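Local coordinates for hypothetical protein (Pseudomonas aeruginosa, PDB 2H9F), which probably isomerises methylaconitate, as a member of the PrpF family, at residues A[25-28]-A[34-37]; A[47-52]-A[56-61]; A[85-90]-A[107-112]. One frame throughout, in Å; residues are numbered along the deposited sequence. Where two conformers were deposited one is given.

Contact 1 (A[25-28]-A[34-37]). With SO4 (sulfate ion), chain H.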
# COMPACT_ATOMS: atom_id res chain seq x y z
N PHE A 25 -2.82 18.55 -5.70
CA PHE A 25 -2.07 19.74 -6.02
C PHE A 25 -2.97 20.88 -6.43
O PHE A 25 -3.91 20.67 -7.17
CB PHE A 25 -1.16 19.45 -7.22
CG PHE A 25 -0.20 18.35 -7.00
CD1 PHE A 25 -0.56 17.04 -7.25
CD2 PHE A 25 1.08 18.62 -6.53
CE1 PHE A 25 0.34 15.99 -7.02
CE2 PHE A 25 2.01 17.59 -6.36
CZ PHE A 25 1.64 16.27 -6.63
N ARG A 26 -2.64 22.10 -6.02
CA ARG A 26 -3.14 23.29 -6.74
C ARG A 26 -2.38 23.48 -8.03
O ARG A 26 -1.15 23.38 -8.05
CB ARG A 26 -2.96 24.54 -5.94
CG ARG A 26 -3.37 24.41 -4.49
CD ARG A 26 -3.43 25.73 -3.79
NE ARG A 26 -2.17 26.45 -3.84
CZ ARG A 26 -1.96 27.66 -3.34
NH1 ARG A 26 -2.95 28.32 -2.74
NH2 ARG A 26 -0.77 28.23 -3.49
N LEU A 27 -3.07 23.83 -9.11
CA LEU A 27 -2.39 24.03 -10.40
C LEU A 27 -1.20 25.00 -10.29
O LEU A 27 -0.12 24.72 -10.79
CB LEU A 27 -3.38 24.51 -11.46
CG LEU A 27 -2.86 24.81 -12.85
CD1 LEU A 27 -2.33 23.56 -13.57
CD2 LEU A 27 -3.99 25.47 -13.63
N GLU A 28 -1.40 26.12 -9.62
CA GLU A 28 -0.37 27.15 -9.46
C GLU A 28 0.87 26.67 -8.70
O GLU A 28 1.93 27.27 -8.82
CB GLU A 28 -0.96 28.37 -8.73
CG GLU A 28 -1.30 28.12 -7.23
CD GLU A 28 -2.22 29.21 -6.59
OE1 GLU A 28 -1.68 30.33 -6.43
OE2 GLU A 28 -3.44 28.91 -6.24
N CYS A 34 4.51 21.61 -15.81
CA CYS A 34 3.39 20.76 -15.50
C CYS A 34 2.05 21.50 -15.36
O CYS A 34 1.05 20.90 -14.93
CB CYS A 34 3.72 20.02 -14.20
SG CYS A 34 5.22 19.07 -14.38
N ARG A 35 1.99 22.79 -15.70
CA ARG A 35 0.75 23.55 -15.52
C ARG A 35 -0.13 23.50 -16.76
O ARG A 35 -1.18 24.15 -16.81
CB ARG A 35 1.05 25.00 -15.18
CG ARG A 35 1.67 25.21 -13.84
CD ARG A 35 1.85 26.68 -13.57
NE ARG A 35 2.85 26.81 -12.55
CZ ARG A 35 3.85 27.68 -12.55
NH1 ARG A 35 4.01 28.58 -13.52
NH2 ARG A 35 4.71 27.62 -11.54
N VAL A 36 0.31 22.75 -17.76
CA VAL A 36 -0.59 22.33 -18.81
C VAL A 36 -0.52 20.82 -18.96
O VAL A 36 0.49 20.21 -18.62
CB VAL A 36 -0.20 23.00 -20.14
CG1 VAL A 36 -0.41 24.51 -20.05
CG2 VAL A 36 1.25 22.65 -20.53
N PRO A 37 -1.56 20.22 -19.54
CA PRO A 37 -1.46 18.81 -19.76
C PRO A 37 -0.31 18.49 -20.67
O PRO A 37 0.02 19.27 -21.56
CB PRO A 37 -2.79 18.45 -20.41
CG PRO A 37 -3.68 19.60 -20.21
CD PRO A 37 -2.81 20.79 -20.07
S SO4 H . -0.92 31.46 -1.40
O1 SO4 H . -1.42 30.41 -0.50
O2 SO4 H . -1.79 31.57 -2.58
O3 SO4 H . -0.92 32.73 -0.67
O4 SO4 H . 0.44 31.14 -1.83
O HOH W 1 4.80 27.35 -8.43
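The side chains of L27 and R35 lie alongside each other's backbone, each covering the other's main chain. L27 CD1 rests 3.5 Å from R35 O and 4.0 Å from R35 CB; the CA–CB bond of L27 runs across the loop, and with CG anti to the backbone N (chi1 179°) the CD1 end comes nearer. In return R35 lays its aliphatic part over the turn, with R35 CG 3.6 Å from L27 O. The chain then runs extended from CG to NE, and L27 O sits at the edge of the guanidinium, near its plane. No hydrogen bond spans the two segments directly. The R35 NE bond goes instead to L30 O within the intervening loop, while a water closes the gap: it donates to E28 O at 2.9 Å and accepts a weak bond from R35 NH2 at 3.1 Å.

R26 serves several partners. Its NE pairs with D29 and its NH1 bonds to A119 O, which links the strand end to the loop after helix 106-118. E28 OE2 hovers 3.4 Å above the R26 guanidinium plane, an attraction of charges with no N-H aimed at it. A sulfate, probably from the crystallisation liquor, accepts two weak bonds from R26 NH1, the shorter to O1 at 3.4 Å. Behind this surface patch, the backbone of F25 and L27 is bonded to strand 71-77. The arrangement is a solvent-facing strand-to-helix connection, in which strand 20-26 ends in a 3-10 turn and the loop folds back on it before helix 39-49 begins.

Contact 2 (A[47-52]-A[56-61])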
# COMPACT_ATOMS: atom_id res chain seq x y z
N ARG A 47 6.23 9.92 -11.11
CA ARG A 47 7.36 9.90 -10.18
C ARG A 47 6.90 10.15 -8.74
O ARG A 47 7.41 9.52 -7.78
CB ARG A 47 8.45 10.88 -10.68
CG ARG A 47 9.83 10.69 -10.03
CD ARG A 47 10.66 9.47 -10.52
NE ARG A 47 11.36 9.02 -9.34
CZ ARG A 47 12.68 8.98 -9.12
NH1 ARG A 47 13.61 9.22 -10.05
NH2 ARG A 47 13.05 8.60 -7.90
N VAL A 48 5.90 11.02 -8.57
CA VAL A 48 5.36 11.26 -7.20
C VAL A 48 4.82 9.99 -6.62
O VAL A 48 5.00 9.67 -5.40
CB VAL A 48 4.25 12.37 -7.24
CG1 VAL A 48 3.37 12.37 -6.02
CG2 VAL A 48 4.92 13.74 -7.43
N ILE A 49 4.07 9.28 -7.46
CA ILE A 49 3.45 8.01 -7.10
C ILE A 49 4.41 6.84 -6.90
O ILE A 49 4.22 6.02 -5.96
CB ILE A 49 2.33 7.61 -8.08
CG1 ILE A 49 1.12 8.54 -7.86
CG2 ILE A 49 1.90 6.15 -7.89
CD1 ILE A 49 0.59 8.58 -6.41
N GLY A 50 5.49 6.84 -7.67
CA GLY A 50 6.54 5.83 -7.58
C GLY A 50 6.47 4.81 -8.70
O GLY A 50 6.93 3.67 -8.53
N SER A 51 5.88 5.23 -9.81
CA SER A 51 5.68 4.40 -10.99
C SER A 51 6.57 4.89 -12.12
O SER A 51 7.07 6.01 -12.09
CB SER A 51 4.21 4.50 -11.47
OG SER A 51 3.31 3.93 -10.54
N PRO A 52 6.81 4.03 -13.10
CA PRO A 52 6.41 2.60 -13.19
C PRO A 52 7.31 1.75 -12.28
O PRO A 52 8.50 1.95 -12.28
CB PRO A 52 6.66 2.25 -14.65
CG PRO A 52 7.72 3.16 -15.08
CD PRO A 52 7.56 4.46 -14.29
N ALA A 56 5.98 -3.62 -8.19
CA ALA A 56 4.57 -3.52 -7.87
C ALA A 56 4.32 -3.26 -6.39
O ALA A 56 3.37 -3.81 -5.86
CB ALA A 56 3.83 -4.84 -8.34
N ALA A 57 5.12 -2.39 -5.74
CA ALA A 57 5.03 -2.17 -4.29
C ALA A 57 5.02 -0.68 -3.90
O ALA A 57 4.64 -0.34 -2.79
CB ALA A 57 6.20 -2.89 -3.62
N HIS A 58 5.41 0.20 -4.83
CA HIS A 58 5.45 1.65 -4.59
C HIS A 58 6.21 2.01 -3.29
O HIS A 58 5.80 2.88 -2.50
CB HIS A 58 4.04 2.22 -4.57
CG HIS A 58 3.47 2.42 -5.94
ND1 HIS A 58 2.12 2.58 -6.16
CD2 HIS A 58 4.07 2.56 -7.14
CE1 HIS A 58 1.92 2.80 -7.44
NE2 HIS A 58 3.08 2.78 -8.06
N ILE A 59 7.33 1.34 -3.08
CA ILE A 59 8.19 1.64 -1.96
C ILE A 59 8.93 2.94 -2.19
O ILE A 59 9.35 3.56 -1.26
CB ILE A 59 9.12 0.46 -1.62
CG1 ILE A 59 8.33 -0.67 -0.93
CG2 ILE A 59 10.20 0.87 -0.70
CD1 ILE A 59 7.80 -0.34 0.47
N ASP A 60 9.02 3.39 -3.44
CA ASP A 60 9.75 4.61 -3.72
C ASP A 60 8.84 5.72 -4.23
O ASP A 60 9.18 6.45 -5.14
CB ASP A 60 10.83 4.31 -4.73
CG ASP A 60 11.99 5.30 -4.69
OD1 ASP A 60 12.16 6.06 -3.72
OD2 ASP A 60 12.76 5.32 -5.63
N GLY A 61 7.67 5.84 -3.61
CA GLY A 61 6.78 6.92 -3.91
C GLY A 61 5.57 6.97 -3.03
O GLY A 61 5.50 6.30 -1.96
O HOH W 2 8.16 2.67 -6.23
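H58 reaches S51 just beyond a Schellman motif, which ends helix 39-49 with G50, at positive phi, as its C-prime residue. H58 CB and CG lie under the carbonyl of I49, CG being 3.7 Å from I49 O. With chi1 at -79°, CG is anti to the carbonyl carbon and the imidazole is directed at the helix end. H58 CD2 meets G50 O at the ring edge, 3.4 Å away. Over the same face as I49 O comes I49 CG2, 3.4 Å from H58 CE1. ND1 bonds to A65 N. H58 NE2 donates to S51 OG at 2.7 Å, the oxygen tilted 16° from the ring plane. Held at both nitrogens, the ring has its rotation fixed; S51 OG in turn bonds to S93 O.

A type I turn from H58 to G61 brings G61 CA to 3.8 Å from G50 CA, a closeness that leaves no room for a side chain on either residue. D60 OD1 forms salt bridges with R16 and R382 of the second subunit, R16 being its main partner, so the turn belongs to the dimer interface. Between the segments, one water donates to G50 O at 2.8 Å and accepts from D60 N at 3.0 Å.

Contact 3 (A[85-90]-A[107-112])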
# COMPACT_ATOMS: atom_id res chain seq x y z
N VAL A 85 -14.27 25.37 -8.75
CA VAL A 85 -13.00 24.73 -9.08
C VAL A 85 -13.12 23.81 -10.26
O VAL A 85 -14.15 23.19 -10.47
CB VAL A 85 -12.45 23.94 -7.88
CG1 VAL A 85 -12.06 24.94 -6.72
CG2 VAL A 85 -13.45 22.85 -7.43
N ASP A 86 -12.05 23.72 -11.05
CA ASP A 86 -11.88 22.63 -12.00
C ASP A 86 -11.10 21.51 -11.33
O ASP A 86 -10.09 21.74 -10.68
CB ASP A 86 -11.15 23.08 -13.25
CG ASP A 86 -11.93 24.05 -14.07
OD1 ASP A 86 -13.15 24.17 -13.84
OD2 ASP A 86 -11.33 24.71 -14.96
N TYR A 87 -11.57 20.28 -11.55
CA TYR A 87 -11.08 19.10 -10.89
C TYR A 87 -10.65 18.11 -11.94
O TYR A 87 -11.43 17.67 -12.76
CB TYR A 87 -12.19 18.55 -9.99
CG TYR A 87 -12.11 17.10 -9.60
CD1 TYR A 87 -10.94 16.55 -9.16
CD2 TYR A 87 -13.24 16.29 -9.65
CE1 TYR A 87 -10.89 15.22 -8.78
CE2 TYR A 87 -13.19 14.95 -9.29
CZ TYR A 87 -12.02 14.42 -8.86
OH TYR A 87 -11.94 13.09 -8.47
N LEU A 88 -9.37 17.80 -11.92
CA LEU A 88 -8.75 16.88 -12.87
C LEU A 88 -8.13 15.73 -12.09
O LEU A 88 -7.41 15.96 -11.13
CB LEU A 88 -7.66 17.63 -13.63
CG LEU A 88 -7.37 17.28 -15.09
CD1 LEU A 88 -8.61 17.30 -15.96
CD2 LEU A 88 -6.29 18.25 -15.61
N TYR A 89 -8.39 14.50 -12.53
CA TYR A 89 -7.95 13.31 -11.83
C TYR A 89 -7.12 12.42 -12.78
O TYR A 89 -7.52 12.18 -13.94
CB TYR A 89 -9.18 12.63 -11.26
CG TYR A 89 -9.12 11.16 -11.20
CD1 TYR A 89 -8.23 10.52 -10.35
CD2 TYR A 89 -9.97 10.38 -11.98
CE1 TYR A 89 -8.17 9.12 -10.29
CE2 TYR A 89 -9.92 9.00 -11.94
CZ TYR A 89 -9.02 8.37 -11.09
OH TYR A 89 -8.98 6.99 -11.04
N GLY A 90 -5.93 12.05 -12.33
CA GLY A 90 -5.00 11.18 -13.05
C GLY A 90 -4.84 9.84 -12.34
O GLY A 90 -4.44 9.80 -11.19
N ASN A 107 -15.00 8.83 -5.49
CA ASN A 107 -14.48 8.83 -4.10
C ASN A 107 -13.57 10.03 -3.88
O ASN A 107 -13.79 10.77 -2.88
CB ASN A 107 -13.83 7.49 -3.71
CG ASN A 107 -14.89 6.47 -3.33
OD1 ASN A 107 -15.36 6.43 -2.19
ND2 ASN A 107 -15.33 5.70 -4.31
N LEU A 108 -12.65 10.28 -4.84
CA LEU A 108 -11.77 11.45 -4.72
C LEU A 108 -12.48 12.78 -4.93
O LEU A 108 -11.99 13.80 -4.45
CB LEU A 108 -10.48 11.33 -5.56
CG LEU A 108 -9.38 10.40 -5.01
CD1 LEU A 108 -8.08 10.69 -5.72
CD2 LEU A 108 -9.16 10.40 -3.46
N SER A 109 -13.66 12.80 -5.56
CA SER A 109 -14.54 14.01 -5.56
C SER A 109 -14.76 14.59 -4.18
O SER A 109 -14.76 15.80 -3.99
CB SER A 109 -15.91 13.67 -6.15
OG SER A 109 -15.73 13.15 -7.45
N THR A 110 -14.98 13.71 -3.21
CA THR A 110 -15.16 14.14 -1.85
C THR A 110 -13.92 14.95 -1.44
O THR A 110 -14.07 16.03 -0.91
CB THR A 110 -15.36 12.95 -0.90
OG1 THR A 110 -16.09 11.91 -1.57
CG2 THR A 110 -16.11 13.39 0.32
N GLY A 111 -12.72 14.45 -1.77
CA GLY A 111 -11.48 15.14 -1.46
C GLY A 111 -11.33 16.43 -2.25
O GLY A 111 -10.83 17.42 -1.72
N ALA A 112 -11.79 16.44 -3.49
CA ALA A 112 -11.79 17.67 -4.30
C ALA A 112 -12.56 18.79 -3.60
O ALA A 112 -12.12 19.91 -3.60
CB ALA A 112 -12.33 17.44 -5.70
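With CG anti to the backbone N (chi1 158°), the Y87 ring extends from strand 85-92 to helix 106-118, where A112 and S109 receive it. This is a helix packed against a sheet, as expected of PrpF proteins, whose domains probably share the diaminopimelate epimerase-like fold with a central helix wrapped by strands. The short segments approach to 9.9 Å between axes, with their N-to-C directions 140° apart.

The methyl of A112 meets one face of the ring in a CH-pi contact, A112 CB lying 3.9 Å from the Y87 ring centroid and displaced towards the CG-CD1 side. One turn earlier, S109 OG approaches obliquely, 3.6 Å from Y87 CE2. Beyond them the phenol oxygen lies beside the L108–S109 peptide, with L108 CB 3.7 Å from Y87 OH. The S109 amide is also near that oxygen, but at an angle too poor for a hydrogen bond. What satisfies both hydroxyls is C105 O, just before the helix, which accepts from Y87 OH and from S109 OG; this shared acceptor ties the tip of the tyrosine to the helix start. V73 of the adjacent strand packs on both Y87 and L108. Within the helix, N107 O accepts twice from T110 on one face of its carbonyl plane, from T110 N at 3.2 Å and from T110 OG1 at 2.9 Å.

How the contacts relate
From the N terminus, the chain closes three loops in series, and none nests within or crosses another. Contact 1 shuts the short connection from strand 20-26 to helix 39-49; contact 2 turns the chain back on the far end of that same helix, before strand 71-77; contact 3 joins strand 85-92 to helix 106-118. Contacts 1 and 2 have centres about 20 Å apart yet touch through packing of F25 CZ on V48 CG2, 4.2 Å apart. Contact 3 meets neither, but strand 71-77 pairs with both 20-26 and 85-92, linking it to contact 1. Contact 1 thus ties a strand end to the loop after it, contact 2 a helix end to its following loop, and contact 3 a strand to a helix, with contact 2 alone reaching the second subunit.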